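Local coordinates for putative glutathionylspermidine synthase (Methylobacillus flagellatus, PDB 3N6X), which is probably an ATP-grasp ligase that uses ATP to join a carboxylate to an amine, perhaps glutathione to spermidine, at residues E45-L49 / P71-V75; S88-I92 / T438-V442; E110-I116 / E329-Y334; E364-V370 / N402-T408. All coordinates share one frame; numbering follows the deposited sequence.

Contact 1 of 4, residues E45-L49 / P71-V75; sequences EAELL and PFDVV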
loop_
_atom_site.group_PDB
_atom_site.type_symbol
_atom_site.label_atom_id
_atom_site.label_comp_id
_atom_site.label_asym_id
_atom_site.label_seq_id
_atom_site.Cartn_x
_atom_site.Cartn_y
_atom_site.Cartn_z
ATOM N N GLU A 45 -8.174 27.388 -5.939
ATOM C CA GLU A 45 -8.496 26.139 -5.242
ATOM C C GLU A 45 -8.111 26.269 -3.747
ATOM O O GLU A 45 -8.887 25.862 -2.874
ATOM C CB GLU A 45 -7.758 24.948 -5.896
ATOM C CG GLU A 45 -7.975 23.621 -5.186
ATOM C CD GLU A 45 -6.895 22.586 -5.432
ATOM O OE1 GLU A 45 -5.697 22.926 -5.290
ATOM O OE2 GLU A 45 -7.249 21.419 -5.720
ATOM N N ALA A 46 -6.923 26.873 -3.466
ATOM C CA ALA A 46 -6.429 27.108 -2.102
ATOM C C ALA A 46 -7.326 28.113 -1.358
ATOM O O ALA A 46 -7.520 27.990 -0.143
ATOM C CB ALA A 46 -5.000 27.618 -2.146
ATOM N N GLU A 47 -7.886 29.096 -2.101
ATOM C CA GLU A 47 -8.802 30.089 -1.557
ATOM C C GLU A 47 -10.139 29.429 -1.201
ATOM O O GLU A 47 -10.660 29.660 -0.103
ATOM C CB GLU A 47 -9.006 31.237 -2.556
ATOM C CG GLU A 47 -7.909 32.289 -2.498
ATOM C CD GLU A 47 -7.898 33.286 -3.645
ATOM O OE1 GLU A 47 -8.992 33.639 -4.146
ATOM O OE2 GLU A 47 -6.794 33.749 -4.014
ATOM N N LEU A 48 -10.663 28.554 -2.113
ATOM C CA LEU A 48 -11.906 27.794 -1.912
ATOM C C LEU A 48 -11.781 26.889 -0.668
ATOM O O LEU A 48 -12.674 26.882 0.184
ATOM C CB LEU A 48 -12.221 26.939 -3.171
ATOM C CG LEU A 48 -13.602 26.228 -3.203
ATOM C CD1 LEU A 48 -14.082 26.040 -4.634
ATOM C CD2 LEU A 48 -13.549 24.867 -2.497
ATOM N N LEU A 49 -10.665 26.138 -0.570
ATOM C CA LEU A 49 -10.415 25.224 0.544
ATOM C C LEU A 49 -10.296 25.941 1.885
ATOM O O LEU A 49 -10.747 25.412 2.900
ATOM C CB LEU A 49 -9.187 24.345 0.268
ATOM C CG LEU A 49 -9.421 23.218 -0.745
ATOM C CD1 LEU A 49 -8.131 22.836 -1.449
ATOM C CD2 LEU A 49 -10.051 22.007 -0.084
ATOM N N PRO A 71 -0.776 18.113 1.041
ATOM C CA PRO A 71 -1.732 18.834 0.179
ATOM C C PRO A 71 -2.790 17.923 -0.451
ATOM O O PRO A 71 -2.525 16.759 -0.734
ATOM C CB PRO A 71 -0.842 19.486 -0.887
ATOM C CG PRO A 71 0.527 19.477 -0.315
ATOM C CD PRO A 71 0.611 18.271 0.556
ATOM N N PHE A 72 -3.992 18.462 -0.653
ATOM C CA PHE A 72 -5.097 17.740 -1.258
ATOM C C PHE A 72 -5.557 18.434 -2.534
ATOM O O PHE A 72 -5.698 19.659 -2.552
ATOM C CB PHE A 72 -6.263 17.604 -0.262
ATOM C CG PHE A 72 -7.475 16.889 -0.812
ATOM C CD1 PHE A 72 -7.462 15.512 -1.009
ATOM C CD2 PHE A 72 -8.637 17.590 -1.120
ATOM C CE1 PHE A 72 -8.581 14.853 -1.526
ATOM C CE2 PHE A 72 -9.762 16.925 -1.625
ATOM C CZ PHE A 72 -9.728 15.562 -1.819
ATOM N N ASP A 73 -5.748 17.659 -3.611
ATOM C CA ASP A 73 -6.259 18.163 -4.880
ATOM C C ASP A 73 -7.717 17.718 -5.028
ATOM O O ASP A 73 -8.044 16.561 -4.733
ATOM C CB ASP A 73 -5.415 17.660 -6.051
ATOM C CG ASP A 73 -5.786 18.296 -7.377
ATOM O OD1 ASP A 73 -5.491 19.505 -7.563
ATOM O OD2 ASP A 73 -6.303 17.573 -8.258
ATOM N N VAL A 74 -8.599 18.643 -5.455
ATOM C CA VAL A 74 -10.046 18.389 -5.546
ATOM C C VAL A 74 -10.498 17.703 -6.837
ATOM O O VAL A 74 -11.688 17.404 -6.981
ATOM C CB VAL A 74 -10.909 19.640 -5.188
ATOM C CG1 VAL A 74 -10.574 20.154 -3.785
ATOM C CG2 VAL A 74 -10.746 20.749 -6.228
ATOM N N VAL A 75 -9.569 17.435 -7.771
ATOM C CA VAL A 75 -9.931 16.715 -8.998
ATOM C C VAL A 75 -9.796 15.212 -8.728
ATOM O O VAL A 75 -8.690 14.739 -8.445
ATOM C CB VAL A 75 -9.118 17.159 -10.237
ATOM C CG1 VAL A 75 -9.701 16.554 -11.516
ATOM C CG2 VAL A 75 -9.057 18.684 -10.337
HETATM O O HOH W 1 -3.942 21.384 -6.513
#
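Where helix 42-53 lies beside the extended loop that runs toward strand 77-79, Glu45 and Leu49, one turn apart, meet Phe72, Asp73 and Val74. The principle illustrated is a buried carboxylate that docks a loop by accepting a backbone N-H. The N-H of Val74 gives a nearly straight bond to OE2 of Glu45 (3.1 Å, 163° at the hydrogen), reaching the oxygen nearly along its C-O axis. CG of Glu45 stands opposite the backbone nitrogen (chi1 177°), and the extended chain beyond it carries the carboxylate across to the loop. On the way its CG passes CG2 of Val74 at 4.1 Å. The same OE2 lies 3.2 Å from Asp73 OD1, two acceptors side by side with no bond between them, their carboxylates turned 72° apart. A water sits at hydrogen-bonding distance from both acids, 2.6 Å from Glu45 OE1 and 2.7 Å from Asp73 OD1. Further along the helix, Leu49 adds an apolar flank as its CD2 slides past CG1 of Val74 at 4.2 Å. Asp73 has firmer partners beyond the helix: OD2 forms a salt bridge with Lys467 and OD1 takes the backbone N-H of Leu417, while backbone bonds with Thr466 tie the loop to strand 464-471. Two acids this close in a buried place would be expected to raise each other's pKa; the lysine, the water and the two donated N-H groups probably offset that cost.

Contact 2 of 4, residues S88-I92 / T438-V442; sequences SDGAI and TVSLV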
loop_
_atom_site.group_PDB
_atom_site.type_symbol
_atom_site.label_atom_id
_atom_site.label_comp_id
_atom_site.label_asym_id
_atom_site.label_seq_id
_atom_site.Cartn_x
_atom_site.Cartn_y
_atom_site.Cartn_z
ATOM N N SER A 88 -9.126 -5.084 -9.915
ATOM C CA SER A 88 -9.503 -5.827 -8.726
ATOM C C SER A 88 -9.191 -7.334 -8.879
ATOM O O SER A 88 -8.623 -7.931 -7.968
ATOM C CB SER A 88 -10.976 -5.575 -8.397
ATOM O OG SER A 88 -11.480 -6.478 -7.427
ATOM N N ASP A 89 -9.494 -7.921 -10.059
ATOM C CA ASP A 89 -9.170 -9.323 -10.367
ATOM C C ASP A 89 -7.664 -9.536 -10.351
ATOM O O ASP A 89 -7.199 -10.522 -9.790
ATOM C CB ASP A 89 -9.748 -9.736 -11.737
ATOM C CG ASP A 89 -11.251 -9.991 -11.735
ATOM O OD1 ASP A 89 -11.790 -10.370 -10.668
ATOM O OD2 ASP A 89 -11.877 -9.839 -12.805
ATOM N N GLY A 90 -6.920 -8.576 -10.913
ATOM C CA GLY A 90 -5.459 -8.597 -10.947
ATOM C C GLY A 90 -4.810 -8.538 -9.580
ATOM O O GLY A 90 -3.870 -9.293 -9.305
ATOM N N ALA A 91 -5.322 -7.647 -8.699
ATOM C CA ALA A 91 -4.807 -7.490 -7.326
ATOM C C ALA A 91 -5.104 -8.717 -6.459
ATOM O O ALA A 91 -4.223 -9.168 -5.731
ATOM C CB ALA A 91 -5.380 -6.226 -6.685
ATOM N N ILE A 92 -6.328 -9.300 -6.585
ATOM C CA ILE A 92 -6.717 -10.506 -5.829
ATOM C C ILE A 92 -5.849 -11.702 -6.252
ATOM O O ILE A 92 -5.395 -12.473 -5.398
ATOM C CB ILE A 92 -8.245 -10.803 -5.980
ATOM C CG1 ILE A 92 -9.079 -9.784 -5.182
ATOM C CG2 ILE A 92 -8.594 -12.263 -5.566
ATOM C CD1 ILE A 92 -10.579 -9.715 -5.577
ATOM N N THR A 438 -12.591 -14.904 2.667
ATOM C CA THR A 438 -12.632 -14.523 1.248
ATOM C C THR A 438 -11.613 -13.417 0.968
ATOM O O THR A 438 -11.183 -12.717 1.889
ATOM C CB THR A 438 -14.041 -14.047 0.847
ATOM O OG1 THR A 438 -14.491 -13.070 1.797
ATOM C CG2 THR A 438 -15.040 -15.196 0.742
ATOM N N VAL A 439 -11.245 -13.248 -0.306
ATOM C CA VAL A 439 -10.318 -12.209 -0.721
ATOM C C VAL A 439 -11.106 -11.134 -1.472
ATOM O O VAL A 439 -11.812 -11.446 -2.433
ATOM C CB VAL A 439 -9.136 -12.776 -1.544
ATOM C CG1 VAL A 439 -8.097 -11.701 -1.807
ATOM C CG2 VAL A 439 -8.504 -13.976 -0.841
ATOM N N SER A 440 -11.062 -9.890 -0.978
ATOM C CA SER A 440 -11.863 -8.814 -1.546
ATOM C C SER A 440 -11.176 -7.474 -1.449
ATOM O O SER A 440 -10.174 -7.331 -0.746
ATOM C CB SER A 440 -13.233 -8.749 -0.860
ATOM O OG SER A 440 -13.123 -8.484 0.532
ATOM N N LEU A 441 -11.709 -6.490 -2.187
ATOM C CA LEU A 441 -11.252 -5.118 -2.179
ATOM C C LEU A 441 -12.455 -4.247 -1.972
ATOM O O LEU A 441 -13.467 -4.436 -2.650
ATOM C CB LEU A 441 -10.634 -4.742 -3.536
ATOM C CG LEU A 441 -9.215 -5.134 -3.779
ATOM C CD1 LEU A 441 -9.149 -6.413 -4.546
ATOM C CD2 LEU A 441 -8.506 -4.077 -4.569
ATOM N N VAL A 442 -12.344 -3.252 -1.101
ATOM C CA VAL A 442 -13.364 -2.217 -0.982
ATOM C C VAL A 442 -13.144 -1.317 -2.230
ATOM O O VAL A 442 -11.996 -1.136 -2.626
ATOM C CB VAL A 442 -13.216 -1.441 0.372
ATOM C CG1 VAL A 442 -13.876 -0.069 0.317
ATOM C CG2 VAL A 442 -13.767 -2.263 1.533
#
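This is apolar helix-on-strand packing: Ile92 of helix 81-105 settles between Val439 and Leu441 of the short strand 439-441, part of the large mixed sheet. The two elements run in roughly opposed senses, 138° between their directions, and their local axes approach to 8.7 Å. It exemplifies how a helix seats a branched residue against the alternate residues of a strand, Val439 and Leu441 both being directed at the helix while Ser440 between them faces away. Ile92 divides its branches between these two. Its CG2, placed opposite the backbone nitrogen by chi1 of -73°, meets CG1 of Val439 at 3.8 Å. The other branch leads to Leu441, where CG1 of Ile92 and CD1 of the leucine are only 3.4 Å apart, a tight fit. The end of that branch, CD1, also lies against the strand backbone, 3.8 Å from Val439 O. Leu441 has chi2 of 97°, away from a staggered value, and its CD1 is wedged among three helix residues: besides Ile92 it touches Ser88 OG at 3.7 Å and Ala91 CB at 4.3 Å. Replacing Ile92 with an alanine would probably open a gap between Val439 and Leu441 and leave the CD1 end of the leucine freer to turn. No hydrogen bond joins the two segments. Around them, Val433 of strand 423-435, the antiparallel neighbour of strand 439-441, touches Ala91, Val439 and Leu441, while Trp84 and Lys96 of helix 81-105 extend the packing toward Leu441 and Val439.

Contact 3 of 4, residues E110-I116 / E329-Y334; sequences EIIKAGI and EMIRFY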
loop_
_atom_site.group_PDB
_atom_site.type_symbol
_atom_site.label_atom_id
_atom_site.label_comp_id
_atom_site.label_asym_id
_atom_site.label_seq_id
_atom_site.Cartn_x
_atom_site.Cartn_y
_atom_site.Cartn_z
ATOM N N GLU A 110 7.880 -26.131 -1.957
ATOM C CA GLU A 110 7.708 -26.752 -3.271
ATOM C C GLU A 110 8.276 -25.898 -4.411
ATOM O O GLU A 110 8.842 -26.451 -5.357
ATOM C CB GLU A 110 6.222 -27.088 -3.544
ATOM C CG GLU A 110 5.638 -28.192 -2.661
ATOM C CD GLU A 110 6.301 -29.566 -2.681
ATOM O OE1 GLU A 110 7.068 -29.860 -3.630
ATOM O OE2 GLU A 110 6.020 -30.364 -1.756
ATOM N N ILE A 111 8.113 -24.548 -4.328
ATOM C CA ILE A 111 8.600 -23.622 -5.359
ATOM C C ILE A 111 10.141 -23.577 -5.424
ATOM O O ILE A 111 10.695 -23.267 -6.475
ATOM C CB ILE A 111 7.957 -22.203 -5.220
ATOM C CG1 ILE A 111 8.091 -21.396 -6.551
ATOM C CG2 ILE A 111 8.542 -21.431 -3.994
ATOM C CD1 ILE A 111 7.085 -20.223 -6.762
ATOM N N ILE A 112 10.827 -23.854 -4.289
ATOM C CA ILE A 112 12.297 -23.892 -4.246
ATOM C C ILE A 112 12.781 -25.236 -4.837
ATOM O O ILE A 112 13.658 -25.242 -5.703
ATOM C CB ILE A 112 12.861 -23.624 -2.816
ATOM C CG1 ILE A 112 12.420 -22.213 -2.296
ATOM C CG2 ILE A 112 14.398 -23.757 -2.809
ATOM C CD1 ILE A 112 12.769 -21.905 -0.779
ATOM N N LYS A 113 12.128 -26.356 -4.435
ATOM C CA LYS A 113 12.439 -27.696 -4.943
ATOM C C LYS A 113 12.206 -27.791 -6.457
ATOM O O LYS A 113 12.902 -28.558 -7.125
ATOM C CB LYS A 113 11.616 -28.773 -4.202
ATOM C CG LYS A 113 11.911 -28.828 -2.706
ATOM C CD LYS A 113 10.939 -29.734 -1.959
ATOM C CE LYS A 113 11.371 -29.935 -0.524
ATOM N NZ LYS A 113 10.329 -30.639 0.271
ATOM N N ALA A 114 11.224 -27.011 -6.998
ATOM C CA ALA A 114 10.928 -26.975 -8.434
ATOM C C ALA A 114 11.932 -26.079 -9.215
ATOM O O ALA A 114 11.847 -25.986 -10.447
ATOM C CB ALA A 114 9.495 -26.508 -8.675
ATOM N N GLY A 115 12.860 -25.449 -8.490
ATOM C CA GLY A 115 13.901 -24.598 -9.065
ATOM C C GLY A 115 13.450 -23.213 -9.505
ATOM O O GLY A 115 14.271 -22.424 -9.992
ATOM N N ILE A 116 12.153 -22.885 -9.305
ATOM C CA ILE A 116 11.573 -21.597 -9.719
ATOM C C ILE A 116 12.068 -20.411 -8.872
ATOM O O ILE A 116 12.455 -19.372 -9.424
ATOM C CB ILE A 116 10.030 -21.689 -9.852
ATOM C CG1 ILE A 116 9.657 -22.584 -11.050
ATOM C CG2 ILE A 116 9.395 -20.296 -9.985
ATOM C CD1 ILE A 116 8.530 -23.459 -10.821
ATOM N N GLU A 329 6.076 -15.521 -11.469
ATOM C CA GLU A 329 6.310 -16.973 -11.434
ATOM C C GLU A 329 5.501 -17.656 -10.331
ATOM O O GLU A 329 5.123 -18.821 -10.496
ATOM C CB GLU A 329 7.811 -17.302 -11.288
ATOM C CG GLU A 329 8.631 -17.115 -12.557
ATOM C CD GLU A 329 8.055 -17.717 -13.826
ATOM O OE1 GLU A 329 7.553 -18.862 -13.776
ATOM O OE2 GLU A 329 8.098 -17.034 -14.872
HETATM N N MSE A 330 5.231 -16.936 -9.192
HETATM C CA MSE A 330 4.367 -17.478 -8.124
HETATM C C MSE A 330 2.948 -17.669 -8.663
HETATM O O MSE A 330 2.307 -18.660 -8.350
HETATM C CB MSE A 330 4.308 -16.535 -6.931
HETATM C CG MSE A 330 5.628 -16.340 -6.212
HETATM SE SE MSE A 330 5.397 -14.892 -4.883
HETATM C CE MSE A 330 7.230 -14.576 -4.525
ATOM N N ILE A 331 2.437 -16.680 -9.425
ATOM C CA ILE A 331 1.090 -16.753 -10.008
ATOM C C ILE A 331 0.973 -17.997 -10.927
ATOM O O ILE A 331 0.078 -18.807 -10.731
ATOM C CB ILE A 331 0.686 -15.423 -10.724
ATOM C CG1 ILE A 331 0.555 -14.258 -9.714
ATOM C CG2 ILE A 331 -0.616 -15.602 -11.538
ATOM C CD1 ILE A 331 0.782 -12.853 -10.321
ATOM N N ARG A 332 1.947 -18.198 -11.827
ATOM C CA ARG A 332 1.997 -19.378 -12.714
ATOM C C ARG A 332 2.115 -20.669 -11.921
ATOM O O ARG A 332 1.359 -21.594 -12.173
ATOM C CB ARG A 332 3.162 -19.260 -13.716
ATOM C CG ARG A 332 3.072 -18.032 -14.591
ATOM C CD ARG A 332 4.164 -17.977 -15.617
ATOM N NE ARG A 332 3.865 -16.965 -16.625
ATOM C CZ ARG A 332 4.487 -15.798 -16.722
ATOM N NH1 ARG A 332 5.516 -15.517 -15.930
ATOM N NH2 ARG A 332 4.116 -14.919 -17.636
ATOM N N PHE A 333 3.023 -20.716 -10.918
ATOM C CA PHE A 333 3.247 -21.927 -10.118
ATOM C C PHE A 333 2.045 -22.308 -9.218
ATOM O O PHE A 333 1.609 -23.454 -9.241
ATOM C CB PHE A 333 4.552 -21.810 -9.293
ATOM C CG PHE A 333 4.936 -23.062 -8.525
ATOM C CD1 PHE A 333 5.552 -24.138 -9.170
ATOM C CD2 PHE A 333 4.695 -23.162 -7.154
ATOM C CE1 PHE A 333 5.912 -25.291 -8.458
ATOM C CE2 PHE A 333 5.054 -24.314 -6.448
ATOM C CZ PHE A 333 5.659 -25.374 -7.106
ATOM N N TYR A 334 1.531 -21.366 -8.418
ATOM C CA TYR A 334 0.459 -21.675 -7.467
ATOM C C TYR A 334 -0.906 -21.703 -8.056
ATOM O O TYR A 334 -1.761 -22.452 -7.571
ATOM C CB TYR A 334 0.490 -20.715 -6.256
ATOM C CG TYR A 334 1.782 -20.817 -5.473
ATOM C CD1 TYR A 334 2.103 -21.974 -4.767
ATOM C CD2 TYR A 334 2.696 -19.770 -5.461
ATOM C CE1 TYR A 334 3.298 -22.075 -4.054
ATOM C CE2 TYR A 334 3.913 -19.880 -4.801
ATOM C CZ TYR A 334 4.210 -21.033 -4.094
ATOM O OH TYR A 334 5.391 -21.113 -3.411
#
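Glu329, early in helix 327-335, sets its CB 3.6 Å from CG2 of Ile116; its carboxylate forms a salt bridge with Arg332 within the helix, its hydrogen bond weak. Selenomethionine Met330 follows, brushing CD1 of Ile111 with its CG. Phe333 carries the centre of the contact. With CG opposite the backbone nitrogen (chi1 -175°), it lays its ring against the helix end, and both isoleucines come to it from the same side: Ile111 lies over one face, its CG1 3.9 Å above the plane and its CA making a CH-pi contact 4.2 Å from the ring centroid. Ile116 CD1 approaches obliquely, 3.5 Å from Phe333 CD1, Ala114 CB comes within 3.8 Å of CE1, and Glu110 CB stands at the edge. Tyr334 then crosses Ile111 at about a right angle, CE2 being 3.7 Å from the CD1 methyl. Its hydroxyl is hydrogen-bonded to OD2 of Asp104, an oxygen that also takes the N-H of Ile111. The facing helix 110-113 closes in a Schellman motif: Gly115 has positive phi, its N-H goes to Ile112 O, and Ile116 N bonds weakly to Ile111 O, which brings Ile111 and Ile116, the hydrophobic pair classical for this cap, onto one aromatic ring.

Contact 4 of 4, residues E364-V370 / N402-T408; sequences ELVVKEV and NYIAQPT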
loop_
_atom_site.group_PDB
_atom_site.type_symbol
_atom_site.label_atom_id
_atom_site.label_comp_id
_atom_site.label_asym_id
_atom_site.label_seq_id
_atom_site.Cartn_x
_atom_site.Cartn_y
_atom_site.Cartn_z
ATOM N N GLU A 364 18.959 6.791 -18.467
ATOM C CA GLU A 364 17.741 6.220 -19.056
ATOM C C GLU A 364 16.852 5.571 -17.997
ATOM O O GLU A 364 15.742 5.125 -18.311
ATOM C CB GLU A 364 18.110 5.168 -20.114
ATOM C CG GLU A 364 18.789 5.729 -21.347
ATOM C CD GLU A 364 19.566 4.689 -22.129
ATOM O OE1 GLU A 364 18.927 3.789 -22.722
ATOM O OE2 GLU A 364 20.818 4.758 -22.127
ATOM N N LEU A 365 17.335 5.506 -16.749
ATOM C CA LEU A 365 16.659 4.772 -15.684
ATOM C C LEU A 365 16.237 5.631 -14.523
ATOM O O LEU A 365 16.637 6.795 -14.421
ATOM C CB LEU A 365 17.568 3.625 -15.173
ATOM C CG LEU A 365 18.081 2.640 -16.216
ATOM C CD1 LEU A 365 19.226 1.826 -15.664
ATOM C CD2 LEU A 365 16.968 1.731 -16.717
ATOM N N VAL A 366 15.442 5.029 -13.612
ATOM C CA VAL A 366 14.997 5.631 -12.364
ATOM C C VAL A 366 15.620 4.818 -11.247
ATOM O O VAL A 366 15.405 3.606 -11.178
ATOM C CB VAL A 366 13.438 5.651 -12.249
ATOM C CG1 VAL A 366 12.995 6.064 -10.846
ATOM C CG2 VAL A 366 12.826 6.568 -13.300
ATOM N N VAL A 367 16.418 5.457 -10.397
ATOM C CA VAL A 367 17.087 4.750 -9.303
ATOM C C VAL A 367 16.511 5.195 -7.986
ATOM O O VAL A 367 16.290 6.382 -7.797
ATOM C CB VAL A 367 18.638 4.901 -9.360
ATOM C CG1 VAL A 367 19.318 3.979 -8.356
ATOM C CG2 VAL A 367 19.160 4.644 -10.769
ATOM N N LYS A 368 16.194 4.241 -7.099
ATOM C CA LYS A 368 15.589 4.539 -5.803
ATOM C C LYS A 368 16.327 3.810 -4.716
ATOM O O LYS A 368 16.764 2.682 -4.932
ATOM C CB LYS A 368 14.110 4.076 -5.760
ATOM C CG LYS A 368 13.255 4.392 -6.975
ATOM C CD LYS A 368 12.018 3.494 -6.975
ATOM C CE LYS A 368 11.057 3.833 -8.077
ATOM N NZ LYS A 368 9.915 2.885 -8.110
ATOM N N GLU A 369 16.370 4.390 -3.505
ATOM C CA GLU A 369 16.938 3.679 -2.369
ATOM C C GLU A 369 15.892 2.791 -1.709
ATOM O O GLU A 369 14.702 3.096 -1.768
ATOM C CB GLU A 369 17.631 4.612 -1.351
ATOM C CG GLU A 369 17.101 6.030 -1.295
ATOM C CD GLU A 369 17.835 6.929 -0.317
ATOM O OE1 GLU A 369 19.071 7.081 -0.456
ATOM O OE2 GLU A 369 17.164 7.521 0.561
ATOM N N VAL A 370 16.323 1.658 -1.153
ATOM C CA VAL A 370 15.431 0.690 -0.528
ATOM C C VAL A 370 14.910 1.223 0.826
ATOM O O VAL A 370 13.727 1.549 0.930
ATOM C CB VAL A 370 16.109 -0.706 -0.416
ATOM C CG1 VAL A 370 15.249 -1.680 0.393
ATOM C CG2 VAL A 370 16.415 -1.276 -1.801
ATOM N N ASN A 402 21.834 -0.793 -1.336
ATOM C CA ASN A 402 20.690 -0.000 -0.866
ATOM C C ASN A 402 19.898 0.608 -2.038
ATOM O O ASN A 402 19.040 1.459 -1.824
ATOM C CB ASN A 402 21.152 1.103 0.128
ATOM C CG ASN A 402 20.010 1.830 0.831
ATOM O OD1 ASN A 402 19.101 1.217 1.414
ATOM N ND2 ASN A 402 20.016 3.156 0.755
ATOM N N TYR A 403 20.163 0.156 -3.279
ATOM C CA TYR A 403 19.467 0.710 -4.433
ATOM C C TYR A 403 18.829 -0.323 -5.341
ATOM O O TYR A 403 19.254 -1.485 -5.390
ATOM C CB TYR A 403 20.397 1.621 -5.253
ATOM C CG TYR A 403 20.846 2.854 -4.503
ATOM C CD1 TYR A 403 21.995 2.835 -3.713
ATOM C CD2 TYR A 403 20.126 4.043 -4.579
ATOM C CE1 TYR A 403 22.400 3.960 -2.999
ATOM C CE2 TYR A 403 20.522 5.176 -3.870
ATOM C CZ TYR A 403 21.660 5.130 -3.079
ATOM O OH TYR A 403 22.060 6.246 -2.389
ATOM N N ILE A 404 17.783 0.107 -6.044
ATOM C CA ILE A 404 17.120 -0.642 -7.092
ATOM C C ILE A 404 16.925 0.334 -8.220
ATOM O O ILE A 404 16.964 1.546 -7.986
ATOM C CB ILE A 404 15.772 -1.314 -6.654
ATOM C CG1 ILE A 404 14.753 -0.295 -6.124
ATOM C CG2 ILE A 404 15.990 -2.465 -5.686
ATOM C CD1 ILE A 404 13.608 -0.067 -7.066
ATOM N N ALA A 405 16.755 -0.159 -9.438
ATOM C CA ALA A 405 16.522 0.722 -10.582
ATOM C C ALA A 405 15.485 0.130 -11.501
ATOM O O ALA A 405 15.365 -1.085 -11.587
ATOM C CB ALA A 405 17.825 0.981 -11.341
ATOM N N GLN A 406 14.702 0.983 -12.151
ATOM C CA GLN A 406 13.667 0.550 -13.078
ATOM C C GLN A 406 13.720 1.433 -14.316
ATOM O O GLN A 406 14.178 2.575 -14.230
ATOM C CB GLN A 406 12.277 0.663 -12.415
ATOM C CG GLN A 406 12.020 -0.368 -11.305
ATOM C CD GLN A 406 10.820 -0.021 -10.460
ATOM O OE1 GLN A 406 10.426 1.144 -10.341
ATOM N NE2 GLN A 406 10.253 -1.021 -9.795
ATOM N N PRO A 407 13.234 0.959 -15.482
ATOM C CA PRO A 407 13.166 1.855 -16.643
ATOM C C PRO A 407 12.190 3.004 -16.371
ATOM O O PRO A 407 11.255 2.828 -15.588
ATOM C CB PRO A 407 12.666 0.943 -17.762
ATOM C CG PRO A 407 11.916 -0.137 -17.064
ATOM C CD PRO A 407 12.622 -0.356 -15.771
ATOM N N THR A 408 12.440 4.196 -16.950
ATOM C CA THR A 408 11.543 5.350 -16.760
ATOM C C THR A 408 10.240 5.090 -17.509
ATOM O O THR A 408 10.246 4.946 -18.734
ATOM C CB THR A 408 12.240 6.677 -17.155
ATOM O OG1 THR A 408 13.465 6.793 -16.422
ATOM C CG2 THR A 408 11.361 7.907 -16.882
HETATM O O HOH W 2 14.171 3.426 -19.495
#
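Lys368 is held twice: its side chain reaches Gln406, while its backbone pairs with Ile404. The ammonium NZ of the lysine gives a 2.9 Å bond to OE1 of Gln406, arriving 36° above the plane of the amide; the extended lysine chain, all but straight beyond CG, takes it there, and NE2 of Gln406 is held by Thr346. Beneath lies a regular antiparallel pairing in which Val366 N meets Gln406 O at 2.8 Å and Lys368 N meets Ile404 O at 2.9 Å, each answered by the reverse bond; Val370 N to Asn402 O continues the series. At the far end Thr408 OG1 bonds weakly to Glu364 O, and a water links that carbonyl to Thr408 N. On the face bearing Lys368, CD of the lysine rests 3.9 Å from CD1 of Ile404. On the other, Val367 sends CG2 to Ala405 CB (3.9 Å) and CG1 to CD2 of the Tyr403 ring (3.9 Å). A leucine in place of Lys368 would probably leave Gln406 OE1 without this charged donor and its amide less firmly oriented. The pair forms the middle of a four-stranded antiparallel sheet, flanked by strands 347-348 and 378-380; helices 352-360 and 386-398 pack on the Val367 face, through Val358, Phe392 and Ile396, as in the helix-backed sheets of ATP-grasp enzymes.

How the contacts relate
Along the chain, contact 1 closes first; contact 2 then spans most of the remainder, with contacts 3 and 4 nested in succession inside its loop. Contacts 2 and 3 are linked by helix 81-105, which helix 110-113 follows directly; their centres lie about 22 Å apart and their nearest atoms about 6 Å. Contact 1 borders the large mixed sheet to which strand 439-441 of contact 2 belongs, whereas contact 4 builds a separate four-stranded sheet, its centre about 27 Å from that of contact 3. Contacts 1 and 3, about 48 Å apart, lie on opposite sides of the chain's centre. In general, small contacts join pieces near and far in sequence into one fold, here probably of ATP-grasp type.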